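PDB 4BPZ: endo-1,3-beta-glucanase, family GH16, which probably hydrolyses internal beta-1,3 linkages of beta-glucans such as algal laminarin, as a calcium-binding marine laminarinase. Local coordinates for residues L191-A195 with S196-V200. The protein carries 1 engineered substitution. Sequence-based numbering, arbitrary orientation. Where two conformers were deposited one is given.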
# COMPACT_ATOMS: atom_id res chain seq x y z
N LEU A 191 6.65 9.04 4.03
CA LEU A 191 7.93 8.68 3.43
C LEU A 191 8.64 9.92 3.01
O LEU A 191 7.99 10.77 2.34
CB LEU A 191 7.68 7.77 2.20
CG LEU A 191 8.86 7.54 1.26
CD1 LEU A 191 9.99 6.74 1.94
CD2 LEU A 191 8.39 6.85 -0.01
N GLU A 192 9.92 10.07 3.28
CA GLU A 192 10.76 11.11 2.64
C GLU A 192 11.84 10.34 1.89
O GLU A 192 12.65 9.63 2.47
CB GLU A 192 11.39 11.98 3.73
CG GLU A 192 10.37 12.79 4.45
CD GLU A 192 10.83 13.46 5.69
OE1 GLU A 192 12.07 13.58 5.90
OE2 GLU A 192 9.96 13.87 6.49
N TRP A 193 11.87 10.55 0.59
CA TRP A 193 12.68 9.80 -0.31
C TRP A 193 13.49 10.74 -1.18
O TRP A 193 12.93 11.59 -1.88
CB TRP A 193 11.76 8.95 -1.18
CG TRP A 193 12.34 8.19 -2.32
CD1 TRP A 193 13.66 7.71 -2.50
CD2 TRP A 193 11.61 7.74 -3.46
NE1 TRP A 193 13.75 7.07 -3.68
CE2 TRP A 193 12.54 7.05 -4.31
CE3 TRP A 193 10.25 7.87 -3.90
CZ2 TRP A 193 12.14 6.54 -5.54
CZ3 TRP A 193 9.88 7.34 -5.11
CH2 TRP A 193 10.84 6.69 -5.94
N ASN A 194 14.82 10.58 -1.16
CA ASN A 194 15.68 11.36 -2.10
C ASN A 194 16.84 10.51 -2.47
O ASN A 194 16.88 9.28 -2.19
CB ASN A 194 16.02 12.74 -1.52
CG ASN A 194 16.79 12.65 -0.22
OD1 ASN A 194 17.47 11.63 0.05
ND2 ASN A 194 16.74 13.73 0.59
N ALA A 195 17.77 11.08 -3.24
CA ALA A 195 18.93 10.30 -3.72
C ALA A 195 19.79 9.79 -2.56
O ALA A 195 20.60 8.89 -2.71
CB ALA A 195 19.78 11.10 -4.69
N SER A 196 19.70 10.45 -1.39
CA SER A 196 20.51 10.11 -0.19
C SER A 196 19.90 8.97 0.66
O SER A 196 20.63 8.13 1.13
CB SER A 196 20.68 11.39 0.65
OG SER A 196 21.42 12.35 -0.12
N ALA A 197 18.57 9.02 0.84
CA ALA A 197 17.98 8.10 1.85
C ALA A 197 16.51 8.02 1.63
O ALA A 197 15.85 8.89 1.01
CB ALA A 197 18.23 8.62 3.28
N MET A 198 15.94 6.95 2.21
CA MET A 198 14.48 6.81 2.37
C MET A 198 14.16 6.70 3.83
O MET A 198 14.72 5.84 4.52
CB MET A 198 14.03 5.59 1.65
CG MET A 198 14.17 5.77 0.16
SD MET A 198 14.38 4.29 -0.74
CE MET A 198 15.97 3.58 -0.23
N LYS A 199 13.27 7.56 4.29
CA LYS A 199 12.91 7.63 5.70
C LYS A 199 11.41 7.41 5.81
O LYS A 199 10.65 8.10 5.12
CB LYS A 199 13.22 9.00 6.28
CG LYS A 199 14.70 9.40 6.20
CD LYS A 199 14.89 10.83 6.69
CE LYS A 199 16.28 11.36 6.50
NZ LYS A 199 16.42 12.69 7.11
N VAL A 200 10.98 6.48 6.66
CA VAL A 200 9.54 6.22 6.89
C VAL A 200 9.24 6.62 8.30
O VAL A 200 9.93 6.24 9.26
CB VAL A 200 9.18 4.76 6.63
CG1 VAL A 200 7.74 4.49 7.00
CG2 VAL A 200 9.52 4.41 5.20
O HOH W 1 14.01 14.07 7.80
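The indole of Trp193 has Ala197 O at its edge, close to the ring plane, while Met198 comes in obliquely, its CG 3.3 Å from CD1 of Trp193. The sulfur follows in a Met-aromatic contact, SD lying 4.4 Å from the centroid of the five-membered ring and 36° off its normal; Met198 was modelled in two conformers, so this describes one of them. Tyr95 and His222 meet the indole edge-to-face, and Trp193 NE1 donates a hydrogen bond to Tyr218 O. At the turn, the Asn194 amide offers OD1 to two backbone donors: Ala197 N, 2.9 Å away, approaches nearly in line with the side-chain C=O, and Ser196 N stands above the amide plane, closing an Asx turn. With chi1 at 61°, Asn194 swings its amide back over the turn to reach both. Without the amide, as with an alanine here, the N-H groups of Ser196 and Ala197 would probably lose their shared acceptor. This is the tight end of the antiparallel hairpin 187-193/197-202 in the beta-jelly-roll of the GH16 catalytic domain, away from the calcium site. Along the hairpin, Glu192 and Lys199 form a hydrogen-bonded pair, Glu192 N to Lys199 O being 2.8 Å. Their side chains share the other face of the hairpin from Trp193, and a water bridges Glu192 OE1 to Lys199 NZ, which are 4.6 Å apart; OE2 bonds to His6 of the purification tag. On the same side of the hairpin as Trp193 and Met198, Leu191 CD1 packs against Val200 CG2 at 4.0 Å.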